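PDB 3I16: aluminum resistance protein from Clostridium novyi, which probably acts as a pyridoxal-5'-phosphate-dependent carbon–sulfur lyase of the methionine gamma-lyase family and may take part in aluminium resistance. Local coordinates for residues E4-K7 / Q8-K12; L345-F348 / C349-I352; E55-S58 / E59-T63. All coordinates share one frame; numbering follows the deposited sequence.

Interaction 1. Residues E4-K7 / Q8-K12; sequences ESTK and QFLKK
E4 and Q8 meet through their polar ends, one turn apart on the same helix. The carboxylate oxygen E4 OE2 accepts a hydrogen bond of 3.0 Å from Q8 NE2, nearly straight at 167°. NE2 arrives almost along the C-O axis of the carboxylate, and OE2 in turn lies close to the amide plane of Q8, while the two flat groups are twisted 36° against each other. Different first torsions bring the ends together: E4 CG stands anti to the backbone N (chi1 -176°), whereas Q8 CG lies beside its own N, and both chains then fold at chi2. Glutamate and glutamine suit this exposed edge because each has the length to span a turn and a polar end that water solvates readily. The frame is the short N-terminal helix 4-11, with regular i to i+4 backbone bonds such as L10 N to T6 O at 2.9 Å. On another face T6 CG2 and L10 CD1 come within 4.3 Å. These are apolar branches suited to burial, and T6 and L10 pack against F43 and L46, respectively, of the second subunit; F9 also lies on L46 of that subunit. K11 N bonds back to K7 O at 3.0 Å. The K11 side chain bends repeatedly beyond CG, and its ammonium group forms a salt bridge with D17 and a hydrogen bond to the carbonyl oxygen of I15, joining the helix to the start of helix 17-54.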
ATOM      1  N   GLU B   4     -10.546  22.540  34.160  1.00 16.92           N
ATOM      2  CA  GLU B   4     -11.787  22.098  34.774  1.00 16.51           C
ATOM      3  C   GLU B   4     -12.646  21.317  33.760  1.00 15.75           C
ATOM      4  O   GLU B   4     -13.323  20.358  34.117  1.00 13.11           O
ATOM      5  CB  GLU B   4     -12.552  23.310  35.322  1.00 18.90           C
ATOM      6  CG  GLU B   4     -13.832  22.978  36.081  1.00 23.25           C
ATOM      7  CD  GLU B   4     -13.610  22.063  37.291  1.00 28.97           C
ATOM      8  OE1 GLU B   4     -12.548  22.166  37.983  1.00 26.42           O
ATOM      9  OE2 GLU B   4     -14.538  21.254  37.547  1.00 31.32           O
ATOM     10  N   SER B   5     -12.630  21.752  32.502  1.00 14.57           N
ATOM     11  CA  SER B   5     -13.345  21.064  31.430  1.00 15.11           C
ATOM     12  C   SER B   5     -12.825  19.626  31.281  1.00 13.95           C
ATOM     13  O   SER B   5     -13.605  18.695  31.059  1.00 11.87           O
ATOM     14  CB  SER B   5     -13.160  21.840  30.128  1.00 13.81           C
ATOM     15  OG  SER B   5     -11.774  22.038  29.858  1.00 22.04           O
ATOM     16  N   THR B   6     -11.507  19.459  31.437  1.00 14.47           N
ATOM     17  CA  THR B   6     -10.865  18.160  31.368  1.00 12.55           C
ATOM     18  C   THR B   6     -11.318  17.320  32.544  1.00 13.43           C
ATOM     19  O   THR B   6     -11.651  16.159  32.363  1.00 13.34           O
ATOM     20  CB  THR B   6      -9.334  18.265  31.369  1.00 14.43           C
ATOM     21  OG1 THR B   6      -8.921  19.123  30.303  1.00 15.28           O
ATOM     22  CG2 THR B   6      -8.675  16.871  31.199  1.00 10.53           C
ATOM     23  N   LYS B   7     -11.371  17.898  33.740  1.00 13.56           N
ATOM     24  CA  LYS B   7     -11.855  17.144  34.914  1.00 12.85           C
ATOM     25  C   LYS B   7     -13.287  16.686  34.708  1.00 13.70           C
ATOM     26  O   LYS B   7     -13.626  15.540  35.039  1.00 13.76           O
ATOM     27  CB  LYS B   7     -11.783  17.983  36.197  1.00 12.52           C
ATOM     28  CG  LYS B   7     -10.375  18.404  36.599  1.00 14.59           C
ATOM     29  CD  LYS B   7     -10.370  19.326  37.815  1.00 19.10           C
ATOM     30  CE  LYS B   7      -8.988  19.951  38.065  1.00 18.17           C
ATOM     31  NZ  LYS B   7      -8.957  20.616  39.394  1.00 19.54           N
ATOM     32  N   GLN B   8     -14.136  17.567  34.170  1.00 14.06           N
ATOM     33  CA  GLN B   8     -15.537  17.190  33.950  1.00 17.03           C
ATOM     34  C   GLN B   8     -15.665  16.098  32.866  1.00 16.69           C
ATOM     35  O   GLN B   8     -16.499  15.192  32.976  1.00 15.45           O
ATOM     36  CB  GLN B   8     -16.397  18.405  33.601  1.00 18.52           C
ATOM     37  CG  GLN B   8     -16.491  19.438  34.713  1.00 24.69           C
ATOM     38  CD  GLN B   8     -17.205  18.905  35.951  1.00 31.43           C
ATOM     39  OE1 GLN B   8     -18.196  18.181  35.849  1.00 33.11           O
ATOM     40  NE2 GLN B   8     -16.708  19.281  37.127  1.00 35.17           N
ATOM     41  N   PHE B   9     -14.796  16.164  31.861  1.00 15.98           N
ATOM     42  CA  PHE B   9     -14.782  15.185  30.780  1.00 15.05           C
ATOM     43  C   PHE B   9     -14.366  13.832  31.369  1.00 14.02           C
ATOM     44  O   PHE B   9     -14.984  12.794  31.092  1.00 13.29           O
ATOM     45  CB  PHE B   9     -13.779  15.621  29.713  1.00 15.19           C
ATOM     46  CG  PHE B   9     -14.050  15.090  28.331  1.00 15.91           C
ATOM     47  CD1 PHE B   9     -14.609  13.832  28.102  1.00 17.98           C
ATOM     48  CD2 PHE B   9     -13.653  15.839  27.234  1.00 17.36           C
ATOM     49  CE1 PHE B   9     -14.812  13.378  26.819  1.00 16.76           C
ATOM     50  CE2 PHE B   9     -13.837  15.366  25.951  1.00 20.97           C
ATOM     51  CZ  PHE B   9     -14.419  14.134  25.746  1.00 17.72           C
ATOM     52  N   LEU B  10     -13.303  13.839  32.167  1.00 14.42           N
ATOM     53  CA  LEU B  10     -12.850  12.620  32.841  1.00 16.27           C
ATOM     54  C   LEU B  10     -13.938  11.995  33.731  1.00 17.10           C
ATOM     55  O   LEU B  10     -14.036  10.772  33.789  1.00 17.21           O
ATOM     56  CB  LEU B  10     -11.557  12.843  33.641  1.00 14.60           C
ATOM     57  CG  LEU B  10     -10.282  13.020  32.823  1.00 15.60           C
ATOM     58  CD1 LEU B  10      -9.136  13.390  33.751  1.00 11.10           C
ATOM     59  CD2 LEU B  10      -9.927  11.752  32.035  1.00 13.82           C
ATOM     60  N   LYS B  11     -14.775  12.808  34.376  1.00 20.61           N
ATOM     61  CA  LYS B  11     -15.857  12.254  35.218  1.00 23.69           C
ATOM     62  C   LYS B  11     -16.825  11.429  34.365  1.00 23.86           C
ATOM     63  O   LYS B  11     -17.423  10.486  34.857  1.00 24.61           O
ATOM     64  CB  LYS B  11     -16.615  13.317  36.047  1.00 24.41           C
ATOM     65  CG  LYS B  11     -15.709  14.292  36.803  1.00 30.28           C
ATOM     66  CD  LYS B  11     -16.159  14.669  38.225  1.00 37.54           C
ATOM     67  CE  LYS B  11     -15.661  13.642  39.284  1.00 40.65           C
ATOM     68  NZ  LYS B  11     -14.153  13.495  39.368  1.00 32.79           N
ATOM     69  N   LYS B  12     -16.930  11.738  33.069  1.00 24.72           N
ATOM     70  CA  LYS B  12     -17.783  10.967  32.176  1.00 23.63           C
ATOM     71  C   LYS B  12     -17.223   9.543  31.920  1.00 24.29           C
ATOM     72  O   LYS B  12     -17.915   8.690  31.360  1.00 25.75           O
ATOM     73  CB  LYS B  12     -18.045  11.749  30.877  1.00 25.70           C
ATOM     74  CG  LYS B  12     -18.666  13.144  31.115  1.00 22.87           C
TER

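Interaction 2. Residues L345-F348 / C349-I352; sequences LIEF and CKGI
F348 and I352 lie flank to flank, their chains heading in a common direction, with I352 CG1 over one face of the phenyl ring. Having F348 CG anti to the backbone N (chi1 177°) leans the ring toward the next turn, so that CE2 comes within 4.0 Å of I352 CG1. On a more exposed side of the helix, K350 lays its aliphatic chain back across the preceding turn. Its CE touches I346 CG2 at 3.6 Å, and its CD rests 3.6 Å from E347 OE2. The ammonium nitrogen is directed elsewhere: K350 NZ stays 5.8 Å from E347 OE2 and instead hydrogen-bonds to C364 O and S363 OG and makes a salt bridge with E365. Lysine fits here since its methylenes can lie on isoleucine while its charge reaches a polar cluster beyond the helix. Helix 342-354 packs on the antiparallel sheet of what is, as in other fold-type I pyridoxal-phosphate enzymes, probably the C-terminal domain. Backbone bonds hold its turns, among them I352 N to F348 O at 3.0 Å. Further out, the buried row formed by L345, F348 and I352 meets A403 and L405 of strand 402-406, and F348 also meets the ring of F339, the planes at about 45°. I346 and C349 rest on I377 of strand 376-379. Helix 411-425 covers F348 and I352 with A421, while its R424 holds E347 OE1 in a salt bridge.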
ATOM      1  N   LEU B 345      -6.267  -7.522  39.193  1.00 23.60           N
ATOM      2  CA  LEU B 345      -5.431  -7.667  38.036  1.00 23.68           C
ATOM      3  C   LEU B 345      -6.193  -7.627  36.711  1.00 24.07           C
ATOM      4  O   LEU B 345      -5.918  -6.782  35.878  1.00 24.10           O
ATOM      5  CB  LEU B 345      -4.634  -8.961  38.119  1.00 22.73           C
ATOM      6  CG  LEU B 345      -3.824  -9.285  36.870  1.00 24.30           C
ATOM      7  CD1 LEU B 345      -2.754  -8.239  36.679  1.00 22.75           C
ATOM      8  CD2 LEU B 345      -3.206 -10.664  36.970  1.00 26.43           C
ATOM      9  N   ILE B 346      -7.125  -8.554  36.501  1.00 26.84           N
ATOM     10  CA  ILE B 346      -7.843  -8.628  35.210  1.00 26.15           C
ATOM     11  C   ILE B 346      -8.657  -7.342  34.986  1.00 23.41           C
ATOM     12  O   ILE B 346      -8.715  -6.821  33.879  1.00 24.93           O
ATOM     13  CB  ILE B 346      -8.763  -9.878  35.082  1.00 29.19           C
ATOM     14  CG1 ILE B 346      -7.982 -11.191  35.244  1.00 31.69           C
ATOM     15  CG2 ILE B 346      -9.434  -9.903  33.692  1.00 27.55           C
ATOM     16  CD1 ILE B 346      -7.020 -11.498  34.093  1.00 33.81           C
ATOM     17  N   GLU B 347      -9.268  -6.839  36.042  1.00 19.61           N
ATOM     18  CA  GLU B 347      -9.967  -5.575  35.988  1.00 22.58           C
ATOM     19  C   GLU B 347      -9.072  -4.403  35.560  1.00 23.61           C
ATOM     20  O   GLU B 347      -9.512  -3.509  34.823  1.00 23.40           O
ATOM     21  CB  GLU B 347     -10.585  -5.266  37.348  1.00 22.63           C
ATOM     22  CG  GLU B 347     -11.836  -6.053  37.580  1.00 29.02           C
ATOM     23  CD  GLU B 347     -12.895  -5.665  36.567  1.00 35.80           C
ATOM     24  OE1 GLU B 347     -13.414  -4.529  36.686  1.00 26.97           O
ATOM     25  OE2 GLU B 347     -13.170  -6.481  35.640  1.00 35.62           O
ATOM     26  N   PHE B 348      -7.826  -4.401  36.020  1.00 20.30           N
ATOM     27  CA  PHE B 348      -6.915  -3.324  35.651  1.00 20.24           C
ATOM     28  C   PHE B 348      -6.651  -3.366  34.153  1.00 18.45           C
ATOM     29  O   PHE B 348      -6.721  -2.319  33.479  1.00 17.93           O
ATOM     30  CB  PHE B 348      -5.592  -3.413  36.427  1.00 18.99           C
ATOM     31  CG  PHE B 348      -4.584  -2.378  36.029  1.00 14.80           C
ATOM     32  CD1 PHE B 348      -4.663  -1.099  36.531  1.00 19.24           C
ATOM     33  CD2 PHE B 348      -3.541  -2.694  35.168  1.00 23.12           C
ATOM     34  CE1 PHE B 348      -3.719  -0.158  36.188  1.00 15.37           C
ATOM     35  CE2 PHE B 348      -2.598  -1.740  34.817  1.00 21.77           C
ATOM     36  CZ  PHE B 348      -2.700  -0.483  35.332  1.00 15.75           C
ATOM     37  N   CYS B 349      -6.350  -4.564  33.648  1.00 18.31           N
ATOM     38  CA  CYS B 349      -6.050  -4.753  32.237  1.00 19.96           C
ATOM     39  C   CYS B 349      -7.267  -4.406  31.394  1.00 20.72           C
ATOM     40  O   CYS B 349      -7.120  -3.908  30.284  1.00 20.63           O
ATOM     41  CB  CYS B 349      -5.619  -6.193  31.923  1.00 21.47           C
ATOM     42  SG  CYS B 349      -3.961  -6.646  32.503  1.00 30.65           S
ATOM     43  N   LYS B 350      -8.454  -4.691  31.911  1.00 21.09           N
ATOM     44  CA  LYS B 350      -9.678  -4.370  31.193  1.00 22.09           C
ATOM     45  C   LYS B 350      -9.821  -2.856  31.105  1.00 20.57           C
ATOM     46  O   LYS B 350     -10.234  -2.331  30.073  1.00 18.67           O
ATOM     47  CB  LYS B 350     -10.896  -5.026  31.839  1.00 22.79           C
ATOM     48  CG  LYS B 350     -11.000  -6.561  31.546  1.00 28.26           C
ATOM     49  CD  LYS B 350     -12.204  -7.192  32.259  1.00 33.67           C
ATOM     50  CE  LYS B 350     -12.331  -8.696  31.975  1.00 34.76           C
ATOM     51  NZ  LYS B 350     -12.280  -9.019  30.528  1.00 35.53           N
ATOM     52  N   GLY B 351      -9.456  -2.175  32.189  1.00 18.77           N
ATOM     53  CA  GLY B 351      -9.447  -0.724  32.228  1.00 16.00           C
ATOM     54  C   GLY B 351      -8.555  -0.150  31.153  1.00 14.34           C
ATOM     55  O   GLY B 351      -8.958   0.773  30.457  1.00 16.89           O
ATOM     56  N   ILE B 352      -7.360  -0.720  30.993  1.00 14.23           N
ATOM     57  CA  ILE B 352      -6.431  -0.282  29.969  1.00 13.11           C
ATOM     58  C   ILE B 352      -7.025  -0.452  28.566  1.00 14.83           C
ATOM     59  O   ILE B 352      -6.865   0.430  27.715  1.00 14.92           O
ATOM     60  CB  ILE B 352      -5.061  -0.989  30.084  1.00 12.39           C
ATOM     61  CG1 ILE B 352      -4.374  -0.591  31.397  1.00 16.24           C
ATOM     62  CG2 ILE B 352      -4.131  -0.643  28.889  1.00 10.25           C
ATOM     63  CD1 ILE B 352      -4.168   0.938  31.577  1.00 15.52           C
TER

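Interaction 3. Residues E55-S58 / E59-T63; sequences ERIS and EAHFT
H61 ND1 accepts a hydrogen bond of 3.0 Å from the backbone S58 N, nearly straight at 168°. S58 N comes to the ring edge, somewhat tilted from its plane. With ND1 accepting, a neutral ring would be expected to carry its proton on NE2; the long, bent approaches of ND1 to S58 O and OG are weak alternatives that cannot coexist with it. Over one face of the same imidazole stands I57 CD1, 4.1 Å from the centroid and 5° off the ring normal, a CH-pi contact with the two side chains crossing at about a right angle. H61 CG lies beside its own backbone N (chi1 -68°), which turns the ring back toward I57 and S58. Histidine thus supplies both a side-chain acceptor for the backbone N-H and a flat face for an aliphatic branch. The setting is the loop that follows helix 17-54, which ends in a Schellman motif with R56 in the positive-phi position. The chain then turns into the 3-10 segment 59-61, closed by H61 N to S58 O at 3.0 Å, with the donor well above the carbonyl plane. S58 OG accepts a weak hydrogen bond from A60 N at 3.2 Å, a place for which a short hydroxyl is suited. F62, the centre of an inverse gamma turn, has S58 O over one ring face. I57 and F62 both pack on I358 of the second subunit, whose F361 receives R56 in a cation-pi contact.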
ATOM      1  N   GLU B  55      23.794   9.659   5.797  1.00 16.86           N
ATOM      2  CA  GLU B  55      23.384   8.779   4.713  1.00 17.33           C
ATOM      3  C   GLU B  55      22.691   9.506   3.570  1.00 16.59           C
ATOM      4  O   GLU B  55      22.241   8.867   2.615  1.00 17.03           O
ATOM      5  CB  GLU B  55      22.483   7.651   5.253  1.00 19.26           C
ATOM      6  CG  GLU B  55      23.245   6.661   6.067  1.00 19.16           C
ATOM      7  CD  GLU B  55      24.373   6.008   5.281  1.00 20.80           C
ATOM      8  OE1 GLU B  55      24.201   5.739   4.064  1.00 11.87           O
ATOM      9  OE2 GLU B  55      25.423   5.746   5.903  1.00 17.78           O
ATOM     10  N   ARG B  56      22.580  10.828   3.666  1.00 16.46           N
ATOM     11  CA  ARG B  56      21.986  11.634   2.603  1.00 17.29           C
ATOM     12  C   ARG B  56      20.595  11.144   2.163  1.00 17.85           C
ATOM     13  O   ARG B  56      20.291  11.030   0.971  1.00 19.42           O
ATOM     14  CB  ARG B  56      22.976  11.720   1.441  1.00 17.25           C
ATOM     15  CG  ARG B  56      24.298  12.397   1.854  1.00 18.66           C
ATOM     16  CD  ARG B  56      25.383  12.258   0.780  1.00 24.61           C
ATOM     17  NE  ARG B  56      25.061  12.998  -0.432  1.00 27.83           N
ATOM     18  CZ  ARG B  56      25.279  14.305  -0.615  1.00 27.68           C
ATOM     19  NH1 ARG B  56      25.819  15.062   0.336  1.00 29.68           N
ATOM     20  NH2 ARG B  56      24.931  14.869  -1.764  1.00 27.62           N
ATOM     21  N   ILE B  57      19.751  10.877   3.155  1.00 17.75           N
ATOM     22  CA  ILE B  57      18.413  10.398   2.894  1.00 18.52           C
ATOM     23  C   ILE B  57      17.626  11.487   2.139  1.00 18.68           C
ATOM     24  O   ILE B  57      17.657  12.652   2.511  1.00 18.10           O
ATOM     25  CB  ILE B  57      17.698   9.963   4.217  1.00 16.80           C
ATOM     26  CG1 ILE B  57      18.466   8.823   4.905  1.00 16.78           C
ATOM     27  CG2 ILE B  57      16.237   9.531   3.973  1.00 13.71           C
ATOM     28  CD1 ILE B  57      18.665   7.567   4.058  1.00 12.71           C
ATOM     29  N   SER B  58      16.965  11.076   1.060  1.00 19.08           N
ATOM     30  CA  SER B  58      16.142  11.925   0.221  1.00 19.84           C
ATOM     31  C   SER B  58      14.805  11.229  -0.043  1.00 21.68           C
ATOM     32  O   SER B  58      14.601  10.073   0.343  1.00 20.62           O
ATOM     33  CB  SER B  58      16.827  12.132  -1.116  1.00 20.55           C
ATOM     34  OG  SER B  58      16.840  10.917  -1.848  1.00 22.56           O
ATOM     35  N   GLU B  59      13.911  11.916  -0.751  1.00 22.91           N
ATOM     36  CA  GLU B  59      12.617  11.328  -1.108  1.00 24.44           C
ATOM     37  C   GLU B  59      12.790  10.107  -1.999  1.00 22.76           C
ATOM     38  O   GLU B  59      11.946   9.221  -1.976  1.00 23.36           O
ATOM     39  CB  GLU B  59      11.675  12.368  -1.721  1.00 25.81           C
ATOM     40  CG  GLU B  59      11.313  13.457  -0.687  1.00 36.30           C
ATOM     41  CD  GLU B  59      10.392  14.560  -1.208  1.00 47.94           C
ATOM     42  OE1 GLU B  59      10.342  14.801  -2.445  1.00 51.71           O
ATOM     43  OE2 GLU B  59       9.738  15.206  -0.348  1.00 47.93           O
ATOM     44  N   ALA B  60      13.910  10.026  -2.726  1.00 21.37           N
ATOM     45  CA  ALA B  60      14.228   8.869  -3.579  1.00 21.01           C
ATOM     46  C   ALA B  60      14.373   7.560  -2.788  1.00 21.68           C
ATOM     47  O   ALA B  60      14.283   6.465  -3.367  1.00 23.87           O
ATOM     48  CB  ALA B  60      15.501   9.124  -4.362  1.00 17.70           C
ATOM     49  N   HIS B  61      14.624   7.661  -1.483  1.00 17.84           N
ATOM     50  CA  HIS B  61      14.745   6.477  -0.640  1.00 17.44           C
ATOM     51  C   HIS B  61      13.405   5.923  -0.200  1.00 18.07           C
ATOM     52  O   HIS B  61      13.378   4.865   0.413  1.00 17.70           O
ATOM     53  CB  HIS B  61      15.588   6.761   0.598  1.00 15.85           C
ATOM     54  CG  HIS B  61      17.021   7.012   0.283  1.00 17.21           C
ATOM     55  ND1 HIS B  61      17.526   8.277   0.081  1.00 20.86           N
ATOM     56  CD2 HIS B  61      18.049   6.160   0.077  1.00 18.89           C
ATOM     57  CE1 HIS B  61      18.813   8.198  -0.196  1.00 17.27           C
ATOM     58  NE2 HIS B  61      19.155   6.923  -0.211  1.00 23.02           N
ATOM     59  N   PHE B  62      12.303   6.619  -0.492  1.00 16.82           N
ATOM     60  CA  PHE B  62      10.987   6.124  -0.117  1.00 19.91           C
ATOM     61  C   PHE B  62      10.497   5.268  -1.267  1.00 21.66           C
ATOM     62  O   PHE B  62       9.514   5.555  -1.944  1.00 23.73           O
ATOM     63  CB  PHE B  62      10.033   7.254   0.297  1.00 18.16           C
ATOM     64  CG  PHE B  62      10.608   8.159   1.365  1.00 19.12           C
ATOM     65  CD1 PHE B  62      11.381   7.641   2.401  1.00 17.29           C
ATOM     66  CD2 PHE B  62      10.349   9.523   1.357  1.00 16.92           C
ATOM     67  CE1 PHE B  62      11.921   8.485   3.377  1.00 17.13           C
ATOM     68  CE2 PHE B  62      10.873  10.361   2.357  1.00 17.23           C
ATOM     69  CZ  PHE B  62      11.656   9.832   3.353  1.00 15.35           C
ATOM     70  N   THR B  63      11.217   4.167  -1.416  1.00 23.58           N
ATOM     71  CA  THR B  63      11.040   3.211  -2.474  1.00 24.28           C
ATOM     72  C   THR B  63       9.794   2.370  -2.326  1.00 23.94           C
ATOM     73  O   THR B  63       9.247   2.169  -1.231  1.00 26.48           O
ATOM     74  CB  THR B  63      12.239   2.249  -2.497  1.00 25.10           C
ATOM     75  OG1 THR B  63      12.434   1.721  -1.180  1.00 28.70           O
ATOM     76  CG2 THR B  63      13.513   2.963  -2.945  1.00 27.25           C
TER

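In the fold
Interactions 1 and 3 stand near opposite ends of the long helix 17-54: the first precedes it in the chain and the third follows it. Their centres are about 45 Å apart, yet both touch the second subunit, so this part of the chain takes part in the assembly at widely separated points. Interaction 2 comes much later, on helix 342-354, and touches no other protein chain. It lies about 22 Å from interaction 1 between centres, with nearest atoms about 11 Å apart, and about 43 Å from interaction 3. None of the three lies at the pyridoxal-phosphate pocket, which includes Y126, D218 and K244.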